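Local coordinates for protein fluvirucin B1 DH domain from module 1 (Actinomadura vulgaris, PDB 6OBV) that probably dehydrates the beta-hydroxyacyl intermediate carried by the acyl carrier protein in module 1 of the fluvirucin B1 polyketide synthase, at residues V267-T272 with T277-T282; G50-T55 with G90-C95; A171-S176 with T237-Q242. One frame throughout, in Å; residues are numbered along the deposited sequence.

Contact 1: V267-T272 with T277-T282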
ATOM      1  N   VAL A 267       9.680 -24.659 -25.898  1.00 34.59           N
ATOM      2  CA  VAL A 267      10.685 -24.564 -24.847  1.00 30.74           C
ATOM      3  C   VAL A 267      11.988 -25.164 -25.345  1.00 29.05           C
ATOM      4  O   VAL A 267      11.994 -26.219 -25.985  1.00 33.80           O
ATOM      5  CB  VAL A 267      10.217 -25.269 -23.560  1.00 28.19           C
ATOM      6  CG1 VAL A 267      11.243 -25.078 -22.440  1.00 24.85           C
ATOM      7  CG2 VAL A 267       8.870 -24.724 -23.141  1.00 29.22           C
ATOM      8  N   HIS A 268      13.091 -24.480 -25.068  1.00 32.91           N
ATOM      9  CA  HIS A 268      14.435 -24.951 -25.398  1.00 39.02           C
ATOM     10  C   HIS A 268      15.259 -24.909 -24.112  1.00 36.18           C
ATOM     11  O   HIS A 268      15.668 -23.833 -23.667  1.00 34.01           O
ATOM     12  CB  HIS A 268      15.041 -24.082 -26.497  1.00 39.76           C
ATOM     13  CG  HIS A 268      16.435 -24.469 -26.892  1.00 40.57           C
ATOM     14  ND1 HIS A 268      16.950 -25.732 -26.690  1.00 41.05           N
ATOM     15  CD2 HIS A 268      17.420 -23.754 -27.486  1.00 37.96           C
ATOM     16  CE1 HIS A 268      18.193 -25.774 -27.131  1.00 38.91           C
ATOM     17  NE2 HIS A 268      18.504 -24.585 -27.616  1.00 39.66           N
ATOM     18  N   ALA A 269      15.499 -26.067 -23.495  1.00 32.90           N
ATOM     19  CA  ALA A 269      16.276 -26.132 -22.261  1.00 28.80           C
ATOM     20  C   ALA A 269      17.605 -26.829 -22.499  1.00 30.26           C
ATOM     21  O   ALA A 269      17.683 -27.826 -23.225  1.00 28.04           O
ATOM     22  CB  ALA A 269      15.530 -26.855 -21.150  1.00 21.96           C
ATOM     23  N   GLN A 270      18.648 -26.304 -21.872  1.00 27.14           N
ATOM     24  CA  GLN A 270      19.960 -26.927 -21.938  1.00 35.22           C
ATOM     25  C   GLN A 270      20.678 -26.607 -20.640  1.00 36.89           C
ATOM     26  O   GLN A 270      20.361 -25.611 -19.987  1.00 38.62           O
ATOM     27  CB  GLN A 270      20.761 -26.424 -23.148  1.00 38.30           C
ATOM     28  CG  GLN A 270      20.716 -24.934 -23.297  1.00 41.13           C
ATOM     29  CD  GLN A 270      21.007 -24.490 -24.708  1.00 46.15           C
ATOM     30  OE1 GLN A 270      21.807 -25.107 -25.409  1.00 50.73           O
ATOM     31  NE2 GLN A 270      20.359 -23.415 -25.135  1.00 38.66           N
ATOM     32  N   PRO A 271      21.647 -27.425 -20.242  1.00 38.66           N
ATOM     33  CA  PRO A 271      22.395 -27.086 -19.030  1.00 45.45           C
ATOM     34  C   PRO A 271      23.294 -25.886 -19.283  1.00 50.28           C
ATOM     35  O   PRO A 271      23.656 -25.566 -20.420  1.00 41.20           O
ATOM     36  CB  PRO A 271      23.218 -28.348 -18.736  1.00 43.20           C
ATOM     37  CG  PRO A 271      23.056 -29.261 -19.953  1.00 38.80           C
ATOM     38  CD  PRO A 271      22.312 -28.488 -21.011  1.00 39.34           C
ATOM     39  N   THR A 272      23.613 -25.195 -18.200  1.00 59.04           N
ATOM     40  CA  THR A 272      24.772 -24.324 -18.155  1.00 70.59           C
ATOM     41  C   THR A 272      25.864 -25.046 -17.370  1.00 91.16           C
ATOM     42  O   THR A 272      25.649 -26.124 -16.810  1.00 91.31           O
ATOM     43  CB  THR A 272      24.438 -22.971 -17.520  1.00 64.21           C
ATOM     44  OG1 THR A 272      24.331 -23.131 -16.100  1.00 68.48           O
ATOM     45  CG2 THR A 272      23.126 -22.413 -18.069  1.00 55.29           C
ATOM     46  N   THR A 277      20.147 -24.904 -15.471  1.00 33.41           N
ATOM     47  CA  THR A 277      19.478 -25.020 -16.762  1.00 29.46           C
ATOM     48  C   THR A 277      19.148 -23.634 -17.290  1.00 32.51           C
ATOM     49  O   THR A 277      18.669 -22.777 -16.541  1.00 27.91           O
ATOM     50  CB  THR A 277      18.158 -25.824 -16.662  1.00 30.79           C
ATOM     51  OG1 THR A 277      18.373 -27.066 -15.972  1.00 32.30           O
ATOM     52  CG2 THR A 277      17.552 -26.081 -18.076  1.00 27.72           C
ATOM     53  N   SER A 278      19.367 -23.417 -18.586  1.00 38.47           N
ATOM     54  CA  SER A 278      18.844 -22.220 -19.234  1.00 36.59           C
ATOM     55  C   SER A 278      17.611 -22.591 -20.047  1.00 32.12           C
ATOM     56  O   SER A 278      17.444 -23.740 -20.458  1.00 30.36           O
ATOM     57  CB  SER A 278      19.898 -21.558 -20.122  1.00 31.93           C
ATOM     58  OG  SER A 278      20.126 -22.295 -21.311  1.00 39.13           O
ATOM     59  N   LEU A 279      16.723 -21.620 -20.249  1.00 32.86           N
ATOM     60  CA  LEU A 279      15.491 -21.893 -20.979  1.00 36.34           C
ATOM     61  C   LEU A 279      15.123 -20.692 -21.829  1.00 39.98           C
ATOM     62  O   LEU A 279      15.132 -19.548 -21.364  1.00 33.10           O
ATOM     63  CB  LEU A 279      14.294 -22.231 -20.063  1.00 30.29           C
ATOM     64  CG  LEU A 279      14.412 -23.384 -19.073  1.00 31.23           C
ATOM     65  CD1 LEU A 279      14.228 -22.793 -17.719  1.00 35.30           C
ATOM     66  CD2 LEU A 279      13.378 -24.451 -19.303  1.00 30.25           C
ATOM     67  N   HIS A 280      14.774 -20.971 -23.073  1.00 42.19           N
ATOM     68  CA  HIS A 280      14.360 -19.944 -24.006  1.00 42.11           C
ATOM     69  C   HIS A 280      13.026 -20.379 -24.573  1.00 35.10           C
ATOM     70  O   HIS A 280      12.895 -21.487 -25.099  1.00 31.69           O
ATOM     71  CB  HIS A 280      15.434 -19.717 -25.074  1.00 50.78           C
ATOM     72  CG  HIS A 280      16.712 -19.187 -24.494  1.00 72.03           C
ATOM     73  ND1 HIS A 280      16.818 -17.914 -23.971  1.00 76.92           N
ATOM     74  CD2 HIS A 280      17.914 -19.778 -24.285  1.00 77.20           C
ATOM     75  CE1 HIS A 280      18.038 -17.734 -23.494  1.00 78.31           C
ATOM     76  NE2 HIS A 280      18.723 -18.849 -23.675  1.00 78.67           N
ATOM     77  N   ILE A 281      12.026 -19.536 -24.384  1.00 28.63           N
ATOM     78  CA  ILE A 281      10.639 -19.878 -24.615  1.00 29.03           C
ATOM     79  C   ILE A 281      10.167 -19.041 -25.788  1.00 38.29           C
ATOM     80  O   ILE A 281      10.423 -17.831 -25.843  1.00 42.04           O
ATOM     81  CB  ILE A 281       9.812 -19.643 -23.340  1.00 25.68           C
ATOM     82  CG1 ILE A 281      10.307 -20.594 -22.247  1.00 32.52           C
ATOM     83  CG2 ILE A 281       8.344 -19.873 -23.556  1.00 27.51           C
ATOM     84  CD1 ILE A 281       9.709 -20.305 -20.909  1.00 27.49           C
ATOM     85  N   THR A 282       9.536 -19.694 -26.752  1.00 37.23           N
ATOM     86  CA  THR A 282       9.014 -19.025 -27.929  1.00 37.72           C
ATOM     87  C   THR A 282       7.541 -19.363 -28.047  1.00 30.29           C
ATOM     88  O   THR A 282       7.035 -20.231 -27.342  1.00 31.64           O
ATOM     89  CB  THR A 282       9.758 -19.467 -29.189  1.00 38.51           C
ATOM     90  OG1 THR A 282       9.862 -20.897 -29.180  1.00 35.12           O
ATOM     91  CG2 THR A 282      11.135 -18.850 -29.215  1.00 40.51           C
TER

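Contact 2: G50-T55 with G90-C95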
ATOM      1  N   GLY A  50      11.637   6.038  -0.359  1.00 81.20           N
ATOM      2  CA  GLY A  50      11.301   4.648  -0.537  1.00 68.87           C
ATOM      3  C   GLY A  50      10.763   4.414  -1.936  1.00 60.99           C
ATOM      4  O   GLY A  50      10.754   5.296  -2.796  1.00 66.83           O
ATOM      5  N   GLY A  51      10.295   3.196  -2.161  1.00 45.78           N
ATOM      6  CA  GLY A  51       9.879   2.816  -3.490  1.00 42.61           C
ATOM      7  C   GLY A  51       8.397   2.559  -3.652  1.00 42.06           C
ATOM      8  O   GLY A  51       7.576   3.480  -3.597  1.00 38.88           O
ATOM      9  N   MET A  52       8.043   1.299  -3.871  1.00 42.10           N
ATOM     10  CA  MET A  52       6.682   0.925  -4.210  1.00 34.49           C
ATOM     11  C   MET A  52       6.359  -0.399  -3.551  1.00 29.58           C
ATOM     12  O   MET A  52       7.244  -1.237  -3.348  1.00 29.12           O
ATOM     13  CB  MET A  52       6.512   0.788  -5.723  1.00 34.00           C
ATOM     14  CG  MET A  52       5.121   0.468  -6.183  1.00 34.72           C
ATOM     15  SD  MET A  52       5.029   0.628  -7.972  1.00 44.53           S
ATOM     16  CE  MET A  52       5.371   2.384  -8.158  1.00 38.08           C
ATOM     17  N   VAL A  53       5.085  -0.590  -3.231  1.00 28.76           N
ATOM     18  CA  VAL A  53       4.584  -1.886  -2.799  1.00 29.76           C
ATOM     19  C   VAL A  53       3.324  -2.160  -3.605  1.00 33.57           C
ATOM     20  O   VAL A  53       2.487  -1.266  -3.790  1.00 34.54           O
ATOM     21  CB  VAL A  53       4.332  -1.939  -1.278  1.00 28.04           C
ATOM     22  CG1 VAL A  53       3.154  -1.036  -0.871  1.00 35.76           C
ATOM     23  CG2 VAL A  53       4.103  -3.363  -0.824  1.00 33.87           C
ATOM     24  N   LEU A  54       3.247  -3.356  -4.183  1.00 27.90           N
ATOM     25  CA  LEU A  54       2.057  -3.827  -4.877  1.00 25.25           C
ATOM     26  C   LEU A  54       1.416  -4.903  -4.025  1.00 28.90           C
ATOM     27  O   LEU A  54       2.117  -5.736  -3.437  1.00 21.97           O
ATOM     28  CB  LEU A  54       2.386  -4.399  -6.256  1.00 29.24           C
ATOM     29  CG  LEU A  54       2.848  -3.394  -7.310  1.00 28.73           C
ATOM     30  CD1 LEU A  54       4.323  -3.002  -7.079  1.00 25.81           C
ATOM     31  CD2 LEU A  54       2.639  -3.986  -8.699  1.00 31.30           C
ATOM     32  N   THR A  55       0.089  -4.880  -3.960  1.00 27.89           N
ATOM     33  CA  THR A  55      -0.653  -5.739  -3.057  1.00 28.28           C
ATOM     34  C   THR A  55      -1.681  -6.536  -3.842  1.00 27.46           C
ATOM     35  O   THR A  55      -2.194  -6.072  -4.861  1.00 23.80           O
ATOM     36  CB  THR A  55      -1.377  -4.931  -1.990  1.00 23.73           C
ATOM     37  OG1 THR A  55      -2.426  -4.174  -2.631  1.00 24.97           O
ATOM     38  CG2 THR A  55      -0.400  -4.002  -1.287  1.00 18.57           C
ATOM     39  N   GLY A  90       8.210  -5.268 -11.489  1.00 28.03           N
ATOM     40  CA  GLY A  90       9.200  -4.610 -12.322  1.00 28.49           C
ATOM     41  C   GLY A  90       8.597  -3.724 -13.397  1.00 29.75           C
ATOM     42  O   GLY A  90       9.082  -2.613 -13.637  1.00 34.61           O
ATOM     43  N   ASP A  91       7.557  -4.212 -14.093  1.00 29.11           N
ATOM     44  CA  ASP A  91       6.917  -3.389 -15.120  1.00 31.16           C
ATOM     45  C   ASP A  91       6.366  -2.100 -14.540  1.00 34.25           C
ATOM     46  O   ASP A  91       6.343  -1.066 -15.215  1.00 33.37           O
ATOM     47  CB  ASP A  91       5.761  -4.128 -15.782  1.00 36.97           C
ATOM     48  CG  ASP A  91       6.190  -5.374 -16.457  1.00 42.15           C
ATOM     49  OD1 ASP A  91       7.378  -5.460 -16.823  1.00 45.93           O
ATOM     50  OD2 ASP A  91       5.335  -6.271 -16.603  1.00 42.73           O
ATOM     51  N   GLU A  92       5.877  -2.154 -13.305  1.00 28.41           N
ATOM     52  CA  GLU A  92       5.219  -0.999 -12.731  1.00 29.13           C
ATOM     53  C   GLU A  92       6.212   0.115 -12.448  1.00 35.39           C
ATOM     54  O   GLU A  92       5.817   1.282 -12.394  1.00 41.62           O
ATOM     55  CB  GLU A  92       4.474  -1.434 -11.460  1.00 32.12           C
ATOM     56  CG  GLU A  92       3.288  -0.547 -11.069  1.00 40.93           C
ATOM     57  CD  GLU A  92       2.126  -0.618 -12.060  1.00 41.87           C
ATOM     58  OE1 GLU A  92       2.043  -1.586 -12.864  1.00 39.06           O
ATOM     59  OE2 GLU A  92       1.287   0.304 -12.014  1.00 44.18           O
ATOM     60  N   VAL A  93       7.495  -0.211 -12.297  1.00 35.42           N
ATOM     61  CA  VAL A  93       8.528   0.786 -12.032  1.00 37.19           C
ATOM     62  C   VAL A  93       9.501   0.920 -13.206  1.00 36.78           C
ATOM     63  O   VAL A  93      10.591   1.453 -13.035  1.00 40.38           O
ATOM     64  CB  VAL A  93       9.283   0.485 -10.723  1.00 39.96           C
ATOM     65  CG1 VAL A  93       8.413   0.801  -9.511  1.00 41.39           C
ATOM     66  CG2 VAL A  93       9.740  -0.942 -10.684  1.00 37.67           C
ATOM     67  N   GLY A  94       9.125   0.450 -14.395  1.00 28.23           N
ATOM     68  CA  GLY A  94      10.022   0.501 -15.537  1.00 47.12           C
ATOM     69  C   GLY A  94      11.329  -0.236 -15.346  1.00 45.62           C
ATOM     70  O   GLY A  94      12.360   0.206 -15.855  1.00 49.85           O
ATOM     71  N   CYS A  95      11.314  -1.336 -14.596  1.00 44.40           N
ATOM     72  CA  CYS A  95      12.471  -2.206 -14.378  1.00 42.81           C
ATOM     73  C   CYS A  95      12.080  -3.642 -14.688  1.00 33.09           C
ATOM     74  O   CYS A  95      11.954  -4.469 -13.780  1.00 30.74           O
ATOM     75  CB  CYS A  95      12.970  -2.105 -12.937  1.00 47.29           C
ATOM     76  SG  CYS A  95      14.165  -0.858 -12.670  1.00 52.80           S
TER

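Contact 3: A171-S176 with T237-Q242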
ATOM      1  N   ALA A 171      15.222 -35.969 -31.450  1.00 41.53           N
ATOM      2  CA  ALA A 171      14.504 -37.239 -31.479  1.00 44.51           C
ATOM      3  C   ALA A 171      13.262 -37.133 -30.611  1.00 43.41           C
ATOM      4  O   ALA A 171      13.348 -36.690 -29.461  1.00 43.05           O
ATOM      5  CB  ALA A 171      15.387 -38.385 -30.983  1.00 41.55           C
ATOM      6  N   ALA A 172      12.115 -37.540 -31.159  1.00 40.58           N
ATOM      7  CA  ALA A 172      10.869 -37.502 -30.400  1.00 36.54           C
ATOM      8  C   ALA A 172      10.933 -38.458 -29.219  1.00 36.79           C
ATOM      9  O   ALA A 172      11.609 -39.490 -29.257  1.00 35.98           O
ATOM     10  CB  ALA A 172       9.678 -37.857 -31.294  1.00 34.81           C
ATOM     11  N   VAL A 173      10.214 -38.103 -28.157  1.00 40.96           N
ATOM     12  CA  VAL A 173      10.177 -38.869 -26.919  1.00 43.15           C
ATOM     13  C   VAL A 173       8.724 -39.180 -26.591  1.00 46.00           C
ATOM     14  O   VAL A 173       7.865 -38.297 -26.681  1.00 49.16           O
ATOM     15  CB  VAL A 173      10.838 -38.091 -25.768  1.00 42.59           C
ATOM     16  CG1 VAL A 173      10.577 -38.778 -24.426  1.00 42.39           C
ATOM     17  CG2 VAL A 173      12.323 -37.947 -26.043  1.00 42.48           C
ATOM     18  N   ASP A 174       8.446 -40.430 -26.218  1.00 45.42           N
ATOM     19  CA  ASP A 174       7.132 -40.790 -25.689  1.00 42.99           C
ATOM     20  C   ASP A 174       6.989 -40.221 -24.283  1.00 41.97           C
ATOM     21  O   ASP A 174       7.682 -40.661 -23.361  1.00 41.29           O
ATOM     22  CB  ASP A 174       6.957 -42.307 -25.677  1.00 47.39           C
ATOM     23  CG  ASP A 174       5.521 -42.732 -25.392  1.00 50.39           C
ATOM     24  OD1 ASP A 174       4.717 -41.864 -24.989  1.00 51.07           O
ATOM     25  OD2 ASP A 174       5.189 -43.927 -25.590  1.00 52.12           O
ATOM     26  N   VAL A 175       6.098 -39.245 -24.109  1.00 37.19           N
ATOM     27  CA  VAL A 175       5.825 -38.687 -22.791  1.00 34.74           C
ATOM     28  C   VAL A 175       4.447 -39.114 -22.277  1.00 36.69           C
ATOM     29  O   VAL A 175       3.897 -38.474 -21.402  1.00 37.02           O
ATOM     30  CB  VAL A 175       5.979 -37.151 -22.774  1.00 36.66           C
ATOM     31  CG1 VAL A 175       7.389 -36.739 -23.164  1.00 38.51           C
ATOM     32  CG2 VAL A 175       4.969 -36.481 -23.688  1.00 35.60           C
ATOM     33  N   SER A 176       3.884 -40.212 -22.786  1.00 47.10           N
ATOM     34  CA  SER A 176       2.526 -40.563 -22.379  1.00 43.09           C
ATOM     35  C   SER A 176       2.455 -40.971 -20.904  1.00 38.93           C
ATOM     36  O   SER A 176       1.479 -40.637 -20.226  1.00 46.12           O
ATOM     37  CB  SER A 176       1.963 -41.658 -23.290  1.00 41.73           C
ATOM     38  OG  SER A 176       2.732 -42.842 -23.253  1.00 41.20           O
ATOM     39  N   THR A 237      12.694 -30.914 -18.735  1.00 37.37           N
ATOM     40  CA  THR A 237      14.127 -30.956 -18.456  1.00 40.12           C
ATOM     41  C   THR A 237      14.538 -32.225 -17.733  1.00 39.74           C
ATOM     42  O   THR A 237      15.697 -32.644 -17.841  1.00 40.15           O
ATOM     43  CB  THR A 237      14.537 -29.750 -17.625  1.00 45.79           C
ATOM     44  OG1 THR A 237      13.545 -29.522 -16.623  1.00 55.55           O
ATOM     45  CG2 THR A 237      14.619 -28.547 -18.480  1.00 45.95           C
ATOM     46  N   GLY A 238      13.624 -32.835 -16.972  1.00 35.46           N
ATOM     47  CA  GLY A 238      13.954 -34.065 -16.255  1.00 33.03           C
ATOM     48  C   GLY A 238      14.163 -35.282 -17.136  1.00 36.25           C
ATOM     49  O   GLY A 238      14.661 -36.303 -16.641  1.00 40.71           O
ATOM     50  N   LEU A 239      13.814 -35.192 -18.425  1.00 36.34           N
ATOM     51  CA  LEU A 239      13.906 -36.345 -19.314  1.00 37.55           C
ATOM     52  C   LEU A 239      15.341 -36.807 -19.509  1.00 40.78           C
ATOM     53  O   LEU A 239      15.581 -37.991 -19.783  1.00 43.35           O
ATOM     54  CB  LEU A 239      13.275 -36.009 -20.660  1.00 34.85           C
ATOM     55  CG  LEU A 239      11.750 -35.877 -20.575  1.00 40.43           C
ATOM     56  CD1 LEU A 239      11.183 -35.084 -21.745  1.00 35.31           C
ATOM     57  CD2 LEU A 239      11.091 -37.254 -20.494  1.00 42.84           C
ATOM     58  N   ILE A 240      16.311 -35.906 -19.378  1.00 37.06           N
ATOM     59  CA  ILE A 240      17.707 -36.311 -19.525  1.00 43.28           C
ATOM     60  C   ILE A 240      18.275 -36.791 -18.192  1.00 52.09           C
ATOM     61  O   ILE A 240      18.739 -37.934 -18.076  1.00 52.80           O
ATOM     62  CB  ILE A 240      18.545 -35.159 -20.110  1.00 44.56           C
ATOM     63  CG1 ILE A 240      17.876 -34.656 -21.391  1.00 44.84           C
ATOM     64  CG2 ILE A 240      19.987 -35.608 -20.337  1.00 50.88           C
ATOM     65  CD1 ILE A 240      18.787 -34.003 -22.343  1.00 47.33           C
ATOM     66  N   GLU A 241      18.240 -35.920 -17.177  1.00 66.01           N
ATOM     67  CA  GLU A 241      18.839 -36.258 -15.887  1.00 73.21           C
ATOM     68  C   GLU A 241      18.159 -37.468 -15.260  1.00 72.05           C
ATOM     69  O   GLU A 241      18.832 -38.347 -14.706  1.00 73.21           O
ATOM     70  CB  GLU A 241      18.775 -35.061 -14.931  1.00 82.33           C
ATOM     71  CG  GLU A 241      19.510 -33.805 -15.399  1.00 90.99           C
ATOM     72  CD  GLU A 241      18.721 -32.983 -16.414  1.00 94.19           C
ATOM     73  OE1 GLU A 241      18.730 -33.340 -17.611  1.00 95.80           O
ATOM     74  OE2 GLU A 241      18.098 -31.973 -16.011  1.00 92.68           O
ATOM     75  N   GLN A 242      16.830 -37.539 -15.355  1.00 66.32           N
ATOM     76  CA  GLN A 242      16.046 -38.580 -14.702  1.00 60.24           C
ATOM     77  C   GLN A 242      16.438 -38.666 -13.229  1.00 61.07           C
ATOM     78  O   GLN A 242      16.889 -39.697 -12.722  1.00 54.88           O
ATOM     79  CB  GLN A 242      16.213 -39.926 -15.414  1.00 58.44           C
ATOM     80  CG  GLN A 242      15.756 -39.941 -16.865  1.00 58.14           C
ATOM     81  CD  GLN A 242      16.318 -41.132 -17.636  1.00 68.29           C
ATOM     82  OE1 GLN A 242      15.748 -42.228 -17.618  1.00 71.21           O
ATOM     83  NE2 GLN A 242      17.446 -40.921 -18.310  1.00 68.49           N
TER

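Contact 1: V267-T272 with T277-T282
Val-267 to Pro-271 and Thr-277 to Thr-282 run antiparallel, with short-segment axes 4.5 Å apart at their closest and 161° between their directions. His-268 and His-280 form a hydrogen-bonded pair. His-268 N reaches His-280 O at 3.0 Å, and the return bond from His-280 N to His-268 O is 3.1 Å. Gln-270 and Ser-278 form a second such pair, and its shorter bond, Ser-278 N to Gln-270 O, is 2.8 Å. Between them Ala-269 and Leu-279 form a non-hydrogen-bonded pair. Here Ala-269 CA lies 3.2 Å from Ser-278 O in a CA-H...O contact.

The two strands form a beta hairpin. Strands 205-211 and 288-299 flank it on either side, consistent with the hotdog folds of polyketide synthase dehydratases.

Val-267, Ala-269, Leu-279 and Ile-281 share one buried, apolar face. Leu-279 CD2 touches Ala-269 CB at 3.7 Å and Val-267 CG1 at 3.8 Å. That Val-267 branch stands anti to its own backbone N (chi1 -176°), and the valine lies alongside the leucine. The other face carries His-268, Gln-270, Ser-278 and His-280. Ser-278 OG sits 3.4 Å from Gln-270 CG. His-268 stacks its ring with that of Phe-207 of strand 205-211, and His-268 CB rests against His-280 O.

Contact 2: G50-T55 with G90-C95
Glu-92 and Val-93 meet Met-52 and Leu-54 where helix 79-92 runs out against strand 52-58. Gly-90 comes first and holds the turn together. Its O accepts from Val-93 N at 3.2 Å and from Cys-95 N at 2.7 Å, and the two donors come from opposite faces of the carbonyl plane. Asp-91 O takes a weak bond from Gly-94 N. Glu-92 lays its aliphatic part on the strand. Its CG is 3.7 Å from Met-52 SD, the two side chains crossing at about a right angle, and its CB is 4.2 Å from Leu-54 CD2. The glutamate side chain then bends at chi2 (67°), and OE1 makes a salt bridge to Arg-88 of the same helix. Val-93 meets Met-52 tip to tip, CG1 to CE at 3.7 Å. The same valine also packs on Val-121 and Arg-130. Gly-94 turns the chain with positive phi, and Cys-95 follows. On the strand, Thr-55 OG1 bonds to Leu-30 O and Gln-32 NE2 of the second subunit. Met-52 and Leu-54 face the helix instead. The turn is a Schellman motif, here closing a helix packed on an antiparallel sheet, as in the hotdog fold.

Contact 3: A171-S176 with T237-Q242
Beside the meeting of Val-173 and Val-175 with Leu-239 lie two flat groups, the carboxylate of Asp-174 and the amide of Gln-242. Each is held within its own segment. Asp-174 OD1 accepts twice from Ser-176, and both donors come from the same face of the carboxylate. Ser-176 N is 2.9 Å from Asp-174 OD1, on the anti side and 32° out of plane. Ser-176 OG gives its proton to Asp-174 OD1 at 2.8 Å, on the syn side. The backbone bond makes an Asx turn, and the serine hydroxyl reinforces the hold on that one oxygen. The Gln-242 amide is held by one bond: NE2 points almost straight at Ile-240 O, 3.3 Å away, with that oxygen 1° out of the amide plane. The nitrogen in turn stands above the carbonyl plane of Ile-240.

The contact itself is apolar, with no hydrogen bond between the segments. The two methyls of Leu-239 divide the work. CD2 meets Val-173 CG1 at 4.2 Å, and CD1 meets Val-175 CG1 at 4.4 Å. Val-173 CG1 stands opposite its backbone N across CA-CB (chi1 170°), and CB itself points toward the helical segment. The touch is light, with 89 Å² buried in all.

Around Leu-239 the chain makes a short, weakly bonded helix. Gln-242 N bonds to Gly-238 O at 2.8 Å, and Gln-242 then leaves helical geometry with positive phi.

Strand 196-202 is the sheet neighbour of 171-173. Val-173 is hydrogen-bonded through its backbone to Ala-199 and packs on Ile-201, while Val-175 and Leu-239 both rest on Ala-199. The contact thus joins strand 171-173, outermost within this chain, to helix 238-241; the chain runs on from Ser-176 into helix 178-185.

In the fold
From the N terminus, contact 2 closes first. It brings the end of helix 79-92 back to strand 52-58. Contact 3 follows, joining 171-176 to 237-242 over a loop of 60 residues that holds helices and strands. Contact 1 closes last, over the short turn of a hairpin. The three loops follow in series; none nests in or crosses another. Contacts 1 and 3 touch, with Ala-269 CB 3.3 Å from Thr-237 CG2, so hairpin 264-282 and segment 237-242 pack together. Contact 2 lies apart, its centre about 39 Å from that of contact 3 and on the opposite side of the chain's centre. Contact 2 probably belongs to one half of the double hotdog fold of such dehydratases, contacts 1 and 3 to the other.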